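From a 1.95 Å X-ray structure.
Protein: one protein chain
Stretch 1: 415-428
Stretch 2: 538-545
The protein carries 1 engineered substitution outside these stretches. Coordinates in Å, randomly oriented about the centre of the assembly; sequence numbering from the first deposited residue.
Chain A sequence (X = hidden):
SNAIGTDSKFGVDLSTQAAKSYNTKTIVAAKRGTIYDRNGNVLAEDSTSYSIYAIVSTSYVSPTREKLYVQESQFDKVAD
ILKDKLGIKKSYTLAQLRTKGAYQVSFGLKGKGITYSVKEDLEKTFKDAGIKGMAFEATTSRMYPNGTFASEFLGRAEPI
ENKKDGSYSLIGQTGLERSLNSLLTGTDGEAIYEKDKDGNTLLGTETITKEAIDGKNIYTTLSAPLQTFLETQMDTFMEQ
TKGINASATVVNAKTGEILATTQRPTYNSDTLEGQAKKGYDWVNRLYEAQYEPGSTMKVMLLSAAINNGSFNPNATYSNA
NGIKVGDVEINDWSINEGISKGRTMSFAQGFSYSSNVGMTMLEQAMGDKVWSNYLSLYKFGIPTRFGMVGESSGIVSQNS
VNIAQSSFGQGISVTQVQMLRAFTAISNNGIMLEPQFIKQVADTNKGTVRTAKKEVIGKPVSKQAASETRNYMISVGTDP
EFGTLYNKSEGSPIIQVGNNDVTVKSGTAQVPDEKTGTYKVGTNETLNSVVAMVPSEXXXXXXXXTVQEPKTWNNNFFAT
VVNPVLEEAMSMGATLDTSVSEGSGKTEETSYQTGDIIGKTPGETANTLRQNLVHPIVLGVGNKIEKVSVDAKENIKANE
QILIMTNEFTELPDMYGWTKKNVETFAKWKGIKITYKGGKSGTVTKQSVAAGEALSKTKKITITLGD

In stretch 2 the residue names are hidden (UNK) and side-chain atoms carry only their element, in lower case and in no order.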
# COMPACT_ATOMS: atom_id res chain seq x y z
N THR A 415 12.27 -3.55 -0.48
CA THR A 415 11.26 -2.59 -0.10
C THR A 415 10.56 -3.20 1.10
O THR A 415 10.64 -4.42 1.34
CB THR A 415 10.20 -2.36 -1.19
OG1 THR A 415 9.56 -3.60 -1.48
CG2 THR A 415 10.83 -1.83 -2.42
N GLN A 416 9.86 -2.37 1.86
CA GLN A 416 9.13 -2.84 3.03
C GLN A 416 8.11 -3.89 2.63
O GLN A 416 7.96 -4.92 3.31
CB GLN A 416 8.40 -1.67 3.74
CG GLN A 416 7.56 -2.19 4.91
CD GLN A 416 6.75 -1.17 5.66
OE1 GLN A 416 5.97 -1.54 6.55
NE2 GLN A 416 6.88 0.11 5.31
N VAL A 417 7.42 -3.64 1.52
CA VAL A 417 6.38 -4.58 1.09
C VAL A 417 6.98 -5.95 0.67
O VAL A 417 6.33 -6.97 0.84
CB VAL A 417 5.43 -3.95 0.07
CG1 VAL A 417 6.13 -3.71 -1.27
CG2 VAL A 417 4.16 -4.80 -0.09
N GLN A 418 8.22 -5.98 0.15
CA GLN A 418 8.90 -7.27 -0.13
C GLN A 418 9.17 -8.04 1.17
O GLN A 418 8.99 -9.26 1.25
CB GLN A 418 10.19 -7.06 -0.91
CG GLN A 418 9.96 -6.68 -2.36
CD GLN A 418 11.24 -6.39 -3.09
OE1 GLN A 418 12.15 -5.78 -2.53
NE2 GLN A 418 11.30 -6.79 -4.36
N MET A 419 9.56 -7.31 2.22
CA MET A 419 9.77 -7.94 3.50
C MET A 419 8.45 -8.49 4.05
O MET A 419 8.41 -9.61 4.55
CB MET A 419 10.41 -6.98 4.52
CG MET A 419 11.83 -6.56 4.15
SD MET A 419 12.99 -7.94 3.98
CE MET A 419 13.02 -8.61 5.64
N LEU A 420 7.38 -7.71 3.95
CA LEU A 420 6.07 -8.17 4.44
C LEU A 420 5.64 -9.45 3.73
O LEU A 420 5.15 -10.37 4.37
CB LEU A 420 5.00 -7.08 4.27
CG LEU A 420 5.23 -5.77 5.08
CD1 LEU A 420 4.15 -4.75 4.74
CD2 LEU A 420 5.24 -6.04 6.59
N ARG A 421 5.81 -9.46 2.42
CA ARG A 421 5.46 -10.61 1.60
C ARG A 421 6.23 -11.87 2.08
O ARG A 421 5.65 -12.93 2.26
CB ARG A 421 5.77 -10.32 0.14
CG ARG A 421 5.52 -11.47 -0.81
CD ARG A 421 5.81 -11.09 -2.26
NE ARG A 421 7.19 -10.68 -2.41
CZ ARG A 421 7.76 -10.21 -3.53
NH1 ARG A 421 9.03 -9.84 -3.50
NH2 ARG A 421 7.09 -10.09 -4.66
N ALA A 422 7.53 -11.71 2.32
CA ALA A 422 8.38 -12.81 2.77
C ALA A 422 7.94 -13.29 4.15
O ALA A 422 7.87 -14.50 4.40
CB ALA A 422 9.84 -12.39 2.79
N PHE A 423 7.63 -12.33 5.04
CA PHE A 423 7.17 -12.67 6.38
C PHE A 423 5.88 -13.50 6.39
O PHE A 423 5.68 -14.32 7.30
CB PHE A 423 6.97 -11.44 7.27
CG PHE A 423 8.24 -10.68 7.61
CD1 PHE A 423 9.42 -11.35 7.94
CD2 PHE A 423 8.23 -9.30 7.69
CE1 PHE A 423 10.58 -10.63 8.29
CE2 PHE A 423 9.38 -8.58 8.03
CZ PHE A 423 10.55 -9.26 8.32
N THR A 424 5.02 -13.32 5.38
CA THR A 424 3.78 -14.08 5.37
C THR A 424 4.04 -15.59 5.28
O THR A 424 3.25 -16.36 5.80
CB THR A 424 2.77 -13.69 4.26
OG1 THR A 424 3.36 -13.90 2.97
CG2 THR A 424 2.35 -12.28 4.38
N ALA A 425 5.12 -16.03 4.61
CA ALA A 425 5.40 -17.45 4.48
C ALA A 425 5.80 -18.02 5.85
O ALA A 425 5.48 -19.15 6.18
CB ALA A 425 6.50 -17.70 3.47
N ILE A 426 6.47 -17.21 6.65
CA ILE A 426 6.85 -17.62 7.99
C ILE A 426 5.61 -17.75 8.88
O ILE A 426 5.50 -18.72 9.62
CB ILE A 426 7.84 -16.61 8.59
CG1 ILE A 426 9.10 -16.51 7.71
CG2 ILE A 426 8.19 -16.98 10.04
CD1 ILE A 426 9.95 -17.76 7.67
N SER A 427 4.70 -16.78 8.78
CA SER A 427 3.48 -16.72 9.58
C SER A 427 2.34 -17.62 9.12
O SER A 427 1.40 -17.88 9.88
CB SER A 427 2.91 -15.28 9.58
OG SER A 427 2.22 -14.99 8.33
N ASN A 428 2.40 -18.06 7.86
CA ASN A 428 1.32 -18.86 7.26
C ASN A 428 1.80 -20.25 6.76
O ASN A 428 1.63 -20.59 5.58
CB ASN A 428 0.71 -18.04 6.11
CG ASN A 428 -0.48 -18.72 5.46
OD1 ASN A 428 -1.37 -19.19 6.13
ND2 ASN A 428 -0.49 -18.75 4.11
N UNK A 538 0.49 -20.09 16.25
CA UNK A 538 -0.57 -19.97 15.22
C UNK A 538 -0.80 -18.45 15.01
O UNK A 538 -1.76 -17.89 15.52
o UNK A 538 -2.83 -20.24 13.57
c UNK A 538 -3.00 -20.64 14.76
o UNK A 538 -4.11 -21.03 15.22
c UNK A 538 -1.81 -20.70 15.73
N UNK A 539 0.10 -17.78 14.27
CA UNK A 539 0.01 -16.32 14.19
C UNK A 539 -1.30 -15.73 13.61
O UNK A 539 -1.90 -16.30 12.71
c UNK A 539 2.15 -17.10 13.37
c UNK A 539 1.23 -15.94 13.32
c UNK A 539 1.29 -18.32 13.60
N UNK A 540 -1.71 -14.62 14.20
CA UNK A 540 -2.88 -13.89 13.75
C UNK A 540 -2.44 -12.59 13.10
O UNK A 540 -3.01 -12.20 12.07
o UNK A 540 -5.69 -16.71 15.15
c UNK A 540 -4.38 -14.79 15.65
o UNK A 540 -6.01 -14.94 13.90
c UNK A 540 -5.42 -15.53 14.83
c UNK A 540 -3.81 -13.57 14.93
N UNK A 541 -1.43 -11.95 13.67
CA UNK A 541 -0.92 -10.68 13.20
C UNK A 541 0.61 -10.65 13.09
O UNK A 541 1.34 -11.31 13.86
c UNK A 541 -3.71 -9.14 13.18
c UNK A 541 -5.10 -9.20 13.28
c UNK A 541 -2.90 -9.51 14.25
c UNK A 541 -1.41 -9.52 14.12
c UNK A 541 -3.51 -9.97 15.39
o UNK A 541 -7.02 -9.74 14.58
c UNK A 541 -4.88 -10.04 15.49
c UNK A 541 -5.67 -9.66 14.44
N UNK A 542 1.08 -9.88 12.11
CA UNK A 542 2.48 -9.61 11.87
C UNK A 542 2.62 -8.09 11.97
O UNK A 542 1.77 -7.34 11.44
c UNK A 542 4.42 -9.63 10.23
c UNK A 542 2.76 -11.74 8.62
c UNK A 542 2.72 -11.44 10.12
c UNK A 542 2.94 -9.97 10.43
N UNK A 543 3.67 -7.64 12.64
CA UNK A 543 3.96 -6.22 12.69
C UNK A 543 5.43 -6.01 12.34
O UNK A 543 6.31 -6.75 12.80
c UNK A 543 3.63 -5.63 14.05
s UNK A 543 3.05 -3.44 15.59
c UNK A 543 3.76 -4.13 14.09
c UNK A 543 3.14 -1.71 15.17
N UNK A 544 5.71 -4.99 11.54
CA UNK A 544 7.08 -4.67 11.12
C UNK A 544 7.31 -3.19 11.33
O UNK A 544 6.53 -2.36 10.84
c UNK A 544 8.70 -4.23 7.77
o UNK A 544 12.31 -4.24 7.17
c UNK A 544 8.61 -4.79 9.02
c UNK A 544 9.78 -5.23 9.62
c UNK A 544 9.93 -4.02 7.16
c UNK A 544 7.26 -5.06 9.65
c UNK A 544 11.09 -4.44 7.78
c UNK A 544 11.02 -5.04 9.02
N UNK A 545 8.38 -2.86 12.05
CA UNK A 545 8.71 -1.48 12.39
C UNK A 545 10.14 -1.19 12.03
O UNK A 545 11.01 -2.04 12.25
c UNK A 545 8.50 -1.25 13.90
c UNK A 545 7.07 -1.57 14.28
c UNK A 545 8.84 0.19 14.29
O HOH W 1 7.39 -1.00 8.63
O HOH W 2 -1.09 -18.29 11.12

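Position 538 carries four side-chain atoms, two carbons of which the second bears two oxygens: a short carboxylate. Its CA-to-CB bond points away from the helix of stretch 1, and no atom comes within contact distance. This is Asp-538, exposed to solvent, where a charge costs little.

At 539 three carbons close a ring onto the backbone nitrogen. The ring packs against the last turn of the helix, at Ser-427, and the closure onto nitrogen identifies Pro-539. CG of Pro-539 lies 3.7 Å from the backbone O of Ser-427. A compact, apolar ring fits well here, where the two stretches come close, with CA of Pro-539 only 5.8 Å from CA of Ser-427.

Position 540 has three carbons in a row, the third bearing two oxygens. It points away and touches nothing on stretch 1; Glu-540 thus keeps its carboxylate on the partly exposed side.

Position 541 shows one carbon leading to a six-carbon ring that bears an oxygen, again directed away from the helix and out of contact with it. Tyr-541 opens the strand, and its large aromatic ring is at home in a buried strand position.

At 542 four carbons fork at the first, one arm being two carbons long. The side chain points toward the helix and touches Phe-423, Thr-424 and Ser-427. This is Ile-542: CD1 of Ile-542 reaches 3.3 Å from OG of Ser-427 and 4.1 Å from CA of Thr-424, while CG2 of Ile-542 lies 4.3 Å from CB of Phe-423. The branched, apolar side chain suits both a strand and this buried place.

Position 543 has an unbranched chain of two carbons, a sulfur and a final carbon. It points away and touches nothing on the helix. Met-543 is buried, and its flexible, apolar chain suits such a place.

Position 544 again has one carbon, a six-carbon ring and an oxygen, now pointing toward the helix, where it meets Gln-416, Met-419, Leu-420 and Phe-423. This is Tyr-544, which has the largest area covered by the other stretch. Phe-423 presents its ring edge to the tyrosine face, with centroids 5.4 Å apart and planes at 69°. At the tyrosine edge, CG of Gln-416 lies 3.7 Å from CD2 of Tyr-544, and CD2 of Leu-420 lies 3.8 Å from CB of Tyr-544. The hydroxyl is hydrogen-bonded elsewhere in the structure, so burial leaves it satisfied.

Position 545 has one carbon carrying two others, pointing away and touching nothing on stretch 1: Val-545, a beta-branched residue well suited to a strand.

The contact rests on side-chain packing, without a direct hydrogen bond between the stretches. Two waters add polar links: one donates to OE1 of Gln-416, weakly, and to O of Tyr-544, the other to O of Ser-427 and O of Pro-539.

Stretch 2 538-545: DPEYIMYV
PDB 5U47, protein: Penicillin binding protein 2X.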